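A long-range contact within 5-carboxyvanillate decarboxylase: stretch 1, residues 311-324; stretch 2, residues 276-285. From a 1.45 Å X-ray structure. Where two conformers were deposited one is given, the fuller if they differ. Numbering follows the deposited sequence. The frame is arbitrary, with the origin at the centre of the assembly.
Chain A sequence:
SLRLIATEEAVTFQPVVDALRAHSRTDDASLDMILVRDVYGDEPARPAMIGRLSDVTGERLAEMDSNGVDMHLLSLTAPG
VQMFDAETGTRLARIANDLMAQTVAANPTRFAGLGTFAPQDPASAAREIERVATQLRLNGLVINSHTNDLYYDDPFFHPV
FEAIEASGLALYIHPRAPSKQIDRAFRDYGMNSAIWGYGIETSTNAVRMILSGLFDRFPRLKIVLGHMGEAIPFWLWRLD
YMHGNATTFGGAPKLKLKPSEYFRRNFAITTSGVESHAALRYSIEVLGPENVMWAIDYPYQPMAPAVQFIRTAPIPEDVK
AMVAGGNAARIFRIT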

# COMPACT_ATOMS: atom_id res chain seq x y z
N ARG A 311 -1.22 -25.09 -8.50
CA ARG A 311 -1.23 -26.56 -8.43
C ARG A 311 -0.50 -27.09 -7.20
O ARG A 311 -0.80 -28.19 -6.72
CB ARG A 311 -0.64 -27.19 -9.70
CG ARG A 311 -1.51 -27.06 -10.95
CD ARG A 311 -0.97 -28.04 -12.00
NE ARG A 311 -1.44 -27.78 -13.36
CZ ARG A 311 -2.64 -28.09 -13.82
NH1 ARG A 311 -3.52 -28.69 -13.01
NH2 ARG A 311 -2.96 -27.82 -15.08
N THR A 312 0.48 -26.33 -6.72
CA THR A 312 1.26 -26.76 -5.57
C THR A 312 0.88 -26.05 -4.27
O THR A 312 1.58 -26.20 -3.27
CB THR A 312 2.76 -26.56 -5.79
OG1 THR A 312 3.03 -25.15 -5.96
CG2 THR A 312 3.24 -27.33 -7.02
N ALA A 313 -0.21 -25.29 -4.27
CA ALA A 313 -0.56 -24.52 -3.07
C ALA A 313 -0.87 -25.46 -1.89
O ALA A 313 -1.58 -26.46 -2.06
CB ALA A 313 -1.72 -23.60 -3.34
N PRO A 314 -0.35 -25.13 -0.70
CA PRO A 314 -0.53 -25.98 0.48
C PRO A 314 -1.87 -25.71 1.16
O PRO A 314 -1.95 -25.20 2.28
CB PRO A 314 0.65 -25.58 1.37
CG PRO A 314 0.91 -24.17 1.02
CD PRO A 314 0.63 -24.05 -0.46
N ILE A 315 -2.92 -26.06 0.43
CA ILE A 315 -4.30 -25.90 0.86
C ILE A 315 -5.04 -27.16 0.43
O ILE A 315 -4.59 -27.87 -0.48
CB ILE A 315 -4.94 -24.64 0.23
CG1 ILE A 315 -4.88 -24.72 -1.30
CG2 ILE A 315 -4.25 -23.39 0.75
CD1 ILE A 315 -5.40 -23.49 -2.03
N PRO A 316 -6.17 -27.47 1.08
CA PRO A 316 -6.91 -28.69 0.73
C PRO A 316 -7.41 -28.63 -0.70
O PRO A 316 -7.57 -27.54 -1.25
CB PRO A 316 -8.09 -28.67 1.72
CG PRO A 316 -7.59 -27.88 2.88
CD PRO A 316 -6.72 -26.81 2.27
N GLU A 317 -7.66 -29.79 -1.31
CA GLU A 317 -8.07 -29.85 -2.71
C GLU A 317 -9.38 -29.11 -2.98
O GLU A 317 -9.54 -28.49 -4.04
CB GLU A 317 -8.18 -31.30 -3.18
CG GLU A 317 -6.83 -31.97 -3.39
CD GLU A 317 -5.98 -31.24 -4.43
OE1 GLU A 317 -6.30 -31.32 -5.63
OE2 GLU A 317 -4.99 -30.59 -4.04
N ASP A 318 -10.32 -29.17 -2.04
CA ASP A 318 -11.57 -28.46 -2.31
C ASP A 318 -11.40 -26.94 -2.32
O ASP A 318 -11.97 -26.26 -3.17
CB ASP A 318 -12.76 -28.94 -1.44
CG ASP A 318 -12.50 -28.86 0.06
OD1 ASP A 318 -11.47 -28.30 0.51
OD2 ASP A 318 -13.38 -29.36 0.80
N VAL A 319 -10.60 -26.41 -1.41
CA VAL A 319 -10.31 -24.98 -1.39
C VAL A 319 -9.51 -24.62 -2.64
O VAL A 319 -9.72 -23.57 -3.25
CB VAL A 319 -9.55 -24.57 -0.11
CG1 VAL A 319 -9.10 -23.14 -0.19
CG2 VAL A 319 -10.45 -24.75 1.11
N LYS A 320 -8.60 -25.50 -3.04
CA LYS A 320 -7.79 -25.24 -4.23
C LYS A 320 -8.68 -25.15 -5.46
O LYS A 320 -8.46 -24.29 -6.32
CB LYS A 320 -6.74 -26.36 -4.42
CG LYS A 320 -5.75 -26.05 -5.53
CD LYS A 320 -4.88 -27.25 -5.85
CE LYS A 320 -3.85 -27.49 -4.76
NZ LYS A 320 -3.12 -28.77 -5.03
N ALA A 321 -9.69 -26.01 -5.55
CA ALA A 321 -10.62 -25.96 -6.69
C ALA A 321 -11.39 -24.64 -6.71
O ALA A 321 -11.65 -24.08 -7.78
CB ALA A 321 -11.57 -27.13 -6.66
N MET A 322 -11.77 -24.15 -5.53
CA MET A 322 -12.47 -22.87 -5.44
C MET A 322 -11.59 -21.75 -5.97
O MET A 322 -12.01 -20.96 -6.82
CB MET A 322 -12.89 -22.57 -3.99
CG MET A 322 -13.87 -23.58 -3.40
SD MET A 322 -13.99 -23.52 -1.60
CE MET A 322 -14.80 -21.93 -1.42
N VAL A 323 -10.35 -21.69 -5.48
CA VAL A 323 -9.42 -20.65 -5.90
C VAL A 323 -9.06 -20.77 -7.39
O VAL A 323 -9.04 -19.77 -8.12
CB VAL A 323 -8.16 -20.64 -5.02
CG1 VAL A 323 -7.18 -19.59 -5.51
CG2 VAL A 323 -8.55 -20.39 -3.56
N ALA A 324 -8.80 -21.99 -7.84
CA ALA A 324 -8.36 -22.21 -9.22
C ALA A 324 -9.43 -21.83 -10.25
O ALA A 324 -9.10 -21.41 -11.36
CB ALA A 324 -7.93 -23.65 -9.43
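Stretch 2 (276-285) SHAALRYSIE

The most distinctive feature of this contact is a proline laid on a histidine: Pro-314 CD lies 3.6 Å from the centroid of the His-277 ring, 17° off the ring normal, in a CH-pi interaction over the face of the imidazole. The closest atoms of this pair are Pro-314 CD and His-277 CG, at 3.4 Å. The methylene next to a proline nitrogen is slightly electron-poor, which suits it to the pi cloud of an aromatic ring. The same face also carries backbone, with Ala-313 CA 3.5 Å from His-277 NE2, while Thr-312 approaches the edge of the ring, its OG1 3.4 Å from His-277 CE1. Three consecutive residues of stretch 1 thus border a single side chain, and His-277 has the largest covered area of any residue in the contact.

Stretch 2 is helical from His-277 to Glu-285, beyond which the helix continues. Its start is capped by Ser-276, whose OG accepts a hydrogen bond from Ala-279 N at 3.0 Å. Stretch 1 leaves an earlier helix at Thr-312, passes through a short loop with a tight turn at Pro-314, where Ile-315 N makes a weak hydrogen bond to Ala-313 O at 2.9 Å, and enters a second helix at Glu-317, with Pro-316 at the N-cap position. The two helices are nearly perpendicular, their N-to-C directions 94° apart, and their axes come no closer than 12.9 Å. Most of the covered area on stretch 1 belongs to the loop, Thr-312 to Ile-315. The loop comes nearest at Ala-313, whose CA is 6.1 Å from His-277 CA; farther along, Ile-315 CA is 7.9 Å from Arg-281 CA, and in the helix Val-319 CA is 9.1 Å from Ile-284 CA.

His-277, Leu-280 and Ile-284 all direct their CA-to-CB bonds toward stretch 1, as the spacing of a helical face allows. Leu-280, in chi1 t and chi2 p, meets both loop and helix: its CD2 lies 3.9 Å from Ala-313 CB and 4.3 Å from Ile-315 CD1, and its CD1 is 4.3 Å from Val-323 CG1. One turn later, Ile-284 presents CD1 to three branched side chains, at 4.1 Å from Val-319 CG1, 4.2 Å from Ile-315 CG2 and 4.3 Å from Val-323 CG2. Val-319 and Val-323 stand one turn apart on their helix, so both can reach this methyl group.

The CA-to-CB bond of Arg-281 points sideways relative to stretch 1, but the end of the side chain comes nearer. Its NE lies 3.6 Å from Pro-314 CG, which sits at the edge of the guanidinium, near its plane; NH1 and NH2 are hydrogen-bonded elsewhere in the structure. The aliphatic part of the same side chain passes Ile-315, with CG 4.5 Å from Ile-315 CG2. No clear hydrogen bond crosses between the stretches, and the 410 Å² buried between them, both sides summed, rests largely on apolar packing and the proline–histidine contact.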

# COMPACT_ATOMS: atom_id res chain seq x y z
N SER A 276 2.60 -16.12 -4.27
CA SER A 276 3.12 -16.39 -2.93
C SER A 276 2.15 -17.26 -2.15
O SER A 276 1.03 -16.86 -1.89
CB SER A 276 3.28 -15.06 -2.18
OG SER A 276 3.45 -15.30 -0.79
N HIS A 277 2.58 -18.46 -1.78
CA HIS A 277 1.72 -19.31 -0.96
C HIS A 277 1.38 -18.65 0.37
O HIS A 277 0.27 -18.82 0.89
CB HIS A 277 2.35 -20.67 -0.73
CG HIS A 277 2.41 -21.52 -1.95
ND1 HIS A 277 3.34 -22.52 -2.12
CD2 HIS A 277 1.64 -21.54 -3.07
CE1 HIS A 277 3.15 -23.11 -3.29
NE2 HIS A 277 2.13 -22.52 -3.89
N ALA A 278 2.32 -17.90 0.94
CA ALA A 278 2.09 -17.25 2.23
C ALA A 278 1.02 -16.18 2.11
O ALA A 278 0.16 -16.06 2.99
CB ALA A 278 3.39 -16.64 2.77
N ALA A 279 1.08 -15.38 1.05
CA ALA A 279 0.10 -14.31 0.86
C ALA A 279 -1.25 -14.92 0.52
O ALA A 279 -2.30 -14.38 0.90
CB ALA A 279 0.55 -13.35 -0.25
N LEU A 280 -1.24 -16.03 -0.21
CA LEU A 280 -2.48 -16.73 -0.57
C LEU A 280 -3.15 -17.26 0.70
O LEU A 280 -4.36 -17.06 0.89
CB LEU A 280 -2.20 -17.89 -1.53
CG LEU A 280 -3.39 -18.81 -1.83
CD1 LEU A 280 -4.51 -18.03 -2.49
CD2 LEU A 280 -2.96 -19.98 -2.72
N ARG A 281 -2.37 -17.91 1.55
CA ARG A 281 -2.88 -18.43 2.82
C ARG A 281 -3.46 -17.33 3.71
O ARG A 281 -4.53 -17.49 4.29
CB ARG A 281 -1.77 -19.19 3.56
CG ARG A 281 -1.63 -20.64 3.15
CD ARG A 281 -0.54 -21.37 3.95
NE ARG A 281 0.75 -21.37 3.28
CZ ARG A 281 1.79 -20.61 3.63
NH1 ARG A 281 2.93 -20.67 2.95
NH2 ARG A 281 1.69 -19.78 4.67
N TYR A 282 -2.74 -16.20 3.81
CA TYR A 282 -3.20 -15.05 4.58
C TYR A 282 -4.56 -14.55 4.04
O TYR A 282 -5.50 -14.29 4.81
CB TYR A 282 -2.16 -13.91 4.54
CG TYR A 282 -2.73 -12.64 5.13
CD1 TYR A 282 -2.64 -12.39 6.50
CD2 TYR A 282 -3.42 -11.73 4.34
CE1 TYR A 282 -3.21 -11.27 7.05
CE2 TYR A 282 -4.01 -10.60 4.89
CZ TYR A 282 -3.90 -10.38 6.24
OH TYR A 282 -4.48 -9.27 6.80
N SER A 283 -4.67 -14.43 2.73
CA SER A 283 -5.88 -13.89 2.11
C SER A 283 -7.08 -14.81 2.31
O SER A 283 -8.18 -14.34 2.63
CB SER A 283 -5.65 -13.62 0.62
OG SER A 283 -4.62 -12.64 0.50
N ILE A 284 -6.87 -16.11 2.15
CA ILE A 284 -7.93 -17.07 2.43
C ILE A 284 -8.39 -16.97 3.88
O ILE A 284 -9.59 -17.02 4.16
CB ILE A 284 -7.48 -18.50 2.11
CG1 ILE A 284 -7.27 -18.65 0.59
CG2 ILE A 284 -8.50 -19.53 2.63
CD1 ILE A 284 -6.53 -19.93 0.20
N GLU A 285 -7.44 -16.82 4.80
CA GLU A 285 -7.78 -16.73 6.22
C GLU A 285 -8.61 -15.51 6.61
O GLU A 285 -9.54 -15.62 7.43
CB GLU A 285 -6.51 -16.78 7.09
CG GLU A 285 -6.83 -16.69 8.57
CD GLU A 285 -5.60 -16.69 9.46
OE1 GLU A 285 -4.48 -16.91 8.95
OE2 GLU A 285 -5.77 -16.47 10.68